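Local coordinates for SAM-dependent O-methyltransferase (Thermotoga maritima, PDB 1O54), which probably transfers a methyl group from S-adenosyl-L-methionine to N1 of adenine 58 in tRNA, working as a homotetramer built from two dimers, at residues R242-V247 / L251-R256. Residues are numbered along the deposited sequence; the frame is centred on the assembly and turned at random.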
loop_
_atom_site.group_PDB
_atom_site.type_symbol
_atom_site.label_atom_id
_atom_site.label_comp_id
_atom_site.label_asym_id
_atom_site.label_seq_id
_atom_site.Cartn_x
_atom_site.Cartn_y
_atom_site.Cartn_z
ATOM N N ARG A 242 3.088 -2.440 7.143
ATOM C CA ARG A 242 3.735 -3.630 6.609
ATOM C C ARG A 242 4.970 -3.914 7.440
ATOM O O ARG A 242 5.858 -3.071 7.507
ATOM C CB ARG A 242 4.171 -3.391 5.152
ATOM C CG ARG A 242 4.760 -4.610 4.553
ATOM C CD ARG A 242 4.629 -4.702 3.021
ATOM N NE ARG A 242 5.471 -3.689 2.411
ATOM C CZ ARG A 242 5.739 -3.616 1.120
ATOM N NH1 ARG A 242 5.255 -4.510 0.278
ATOM N NH2 ARG A 242 6.519 -2.648 0.685
ATOM N N PRO A 243 5.062 -5.092 8.030
ATOM C CA PRO A 243 6.310 -5.485 8.674
ATOM C C PRO A 243 7.290 -6.196 7.749
ATOM O O PRO A 243 6.888 -6.771 6.723
ATOM C CB PRO A 243 5.817 -6.430 9.759
ATOM C CG PRO A 243 4.715 -7.140 9.121
ATOM C CD PRO A 243 4.041 -6.151 8.170
ATOM N N TYR A 244 8.579 -6.194 8.125
ATOM C CA TYR A 244 9.645 -6.827 7.382
ATOM C C TYR A 244 10.267 -7.949 8.184
ATOM O O TYR A 244 10.317 -7.878 9.423
ATOM C CB TYR A 244 10.724 -5.783 7.056
ATOM C CG TYR A 244 10.345 -4.882 5.916
ATOM C CD1 TYR A 244 9.345 -3.954 6.053
ATOM C CD2 TYR A 244 11.037 -4.915 4.693
ATOM C CE1 TYR A 244 8.973 -3.142 5.005
ATOM C CE2 TYR A 244 10.664 -4.071 3.635
ATOM C CZ TYR A 244 9.668 -3.191 3.801
ATOM O OH TYR A 244 9.250 -2.320 2.794
ATOM N N LYS A 245 10.794 -8.942 7.492
ATOM C CA LYS A 245 11.582 -9.990 8.138
ATOM C C LYS A 245 12.889 -9.329 8.612
ATOM O O LYS A 245 13.615 -8.750 7.798
ATOM C CB LYS A 245 11.850 -11.092 7.145
ATOM C CG LYS A 245 10.610 -11.738 6.621
ATOM C CD LYS A 245 10.915 -12.965 5.807
ATOM C CE LYS A 245 11.128 -14.190 6.705
ATOM N NZ LYS A 245 9.811 -14.704 7.227
ATOM N N PRO A 246 13.167 -9.312 9.919
ATOM C CA PRO A 246 14.352 -8.593 10.439
ATOM C C PRO A 246 15.654 -9.393 10.256
ATOM O O PRO A 246 16.336 -9.751 11.245
ATOM C CB PRO A 246 13.981 -8.376 11.895
ATOM C CG PRO A 246 13.156 -9.585 12.231
ATOM C CD PRO A 246 12.381 -9.910 11.008
ATOM N N VAL A 247 15.975 -9.704 8.999
ATOM C CA VAL A 247 17.145 -10.513 8.651
ATOM C C VAL A 247 18.070 -9.584 7.857
ATOM O O VAL A 247 17.771 -9.218 6.714
ATOM C CB VAL A 247 16.822 -11.763 7.824
ATOM C CG1 VAL A 247 18.091 -12.561 7.561
ATOM C CG2 VAL A 247 15.742 -12.656 8.534
ATOM N N LEU A 251 16.642 -8.766 3.854
ATOM C CA LEU A 251 15.574 -7.870 4.273
ATOM C C LEU A 251 14.473 -7.796 3.205
ATOM O O LEU A 251 14.733 -7.459 2.053
ATOM C CB LEU A 251 16.133 -6.490 4.582
ATOM C CG LEU A 251 15.084 -5.442 4.938
ATOM C CD1 LEU A 251 14.476 -5.704 6.295
ATOM C CD2 LEU A 251 15.794 -4.096 4.897
ATOM N N ARG A 252 13.245 -8.140 3.593
ATOM C CA ARG A 252 12.092 -8.127 2.703
ATOM C C ARG A 252 10.817 -8.093 3.533
ATOM O O ARG A 252 10.862 -8.437 4.731
ATOM C CB ARG A 252 12.097 -9.379 1.838
ATOM C CG ARG A 252 11.943 -10.658 2.606
ATOM C CD ARG A 252 11.876 -11.814 1.664
ATOM N NE ARG A 252 11.418 -13.049 2.270
ATOM C CZ ARG A 252 10.132 -13.402 2.432
ATOM N NH1 ARG A 252 9.125 -12.566 2.123
ATOM N NH2 ARG A 252 9.864 -14.598 2.955
ATOM N N PRO A 253 9.698 -7.650 2.959
ATOM C CA PRO A 253 8.439 -7.651 3.696
ATOM C C PRO A 253 8.034 -9.069 4.069
ATOM O O PRO A 253 8.435 -10.024 3.400
ATOM C CB PRO A 253 7.437 -6.999 2.719
ATOM C CG PRO A 253 8.240 -6.289 1.747
ATOM C CD PRO A 253 9.518 -7.078 1.600
ATOM N N VAL A 254 7.296 -9.218 5.160
ATOM C CA VAL A 254 6.695 -10.535 5.485
ATOM C C VAL A 254 5.785 -10.970 4.331
ATOM O O VAL A 254 5.399 -10.127 3.509
ATOM C CB VAL A 254 5.872 -10.481 6.746
ATOM C CG1 VAL A 254 6.757 -10.160 7.950
ATOM C CG2 VAL A 254 4.698 -9.507 6.566
ATOM N N ASP A 255 5.437 -12.256 4.248
ATOM C CA ASP A 255 4.639 -12.755 3.103
ATOM C C ASP A 255 3.213 -12.211 3.094
ATOM O O ASP A 255 2.659 -11.936 2.029
ATOM C CB ASP A 255 4.529 -14.289 3.108
ATOM C CG ASP A 255 5.869 -14.985 3.012
ATOM O OD1 ASP A 255 5.901 -16.167 2.577
ATOM O OD2 ASP A 255 6.936 -14.450 3.376
ATOM N N ARG A 256 2.610 -12.101 4.280
ATOM C CA ARG A 256 1.218 -11.667 4.407
ATOM C C ARG A 256 1.019 -10.591 5.485
ATOM O O ARG A 256 1.719 -10.583 6.492
ATOM C CB ARG A 256 0.346 -12.881 4.702
ATOM C CG ARG A 256 0.333 -13.903 3.550
ATOM C CD ARG A 256 -0.835 -14.880 3.593
ATOM N NE ARG A 256 -2.121 -14.184 3.506
ATOM C CZ ARG A 256 -2.726 -13.833 2.373
ATOM N NH1 ARG A 256 -2.173 -14.078 1.186
ATOM N NH2 ARG A 256 -3.896 -13.211 2.430
HETATM O O HOH W 1 6.919 -14.230 6.004
#
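The far end of a long beta hairpin sets Tyr-244 against Pro-253 as an antiparallel non-hydrogen-bonded pair, a worked example of side chains packing where strand pairing is sparse. Two backbone bonds cross it: Val-254 N to Pro-243 O (2.9 Å) and Lys-245 N to Arg-252 O (2.8 Å). Pro-253 lies alongside two flat groups: its CG sits over the centre of the Arg-242 guanidinium, 3.7 Å from CZ, and makes an off-centre CH-pi contact with the Tyr-244 ring. Pro-243 CG presses tightly on Val-254 CG2 (3.5 Å). Lys-245 and Arg-252 run side by side; with Arg-252 CG between backbone N and carbonyl carbon (chi1 64°) and the chain extended to NE, the guanidinium reaches Lys-245 CD, 3.5 Å from CZ, and Asp-255. Arg-252 NH2 takes the syn lone pair of Asp-255 OD2 (3.0 Å), NH1 coming from above the carboxylate plane. With an alanine in place of Arg-252, the Asp-255 carboxylate would probably lose its salt-bridge mate and Lys-245 CD its flat support. Arg-242 forms salt bridges with Glu-238 of the second and third subunits. The sheet runs on across both interfaces: Arg-242, Pro-243 and Tyr-244 pair antiparallel with a third-subunit strand, Arg-256 with a second-subunit one.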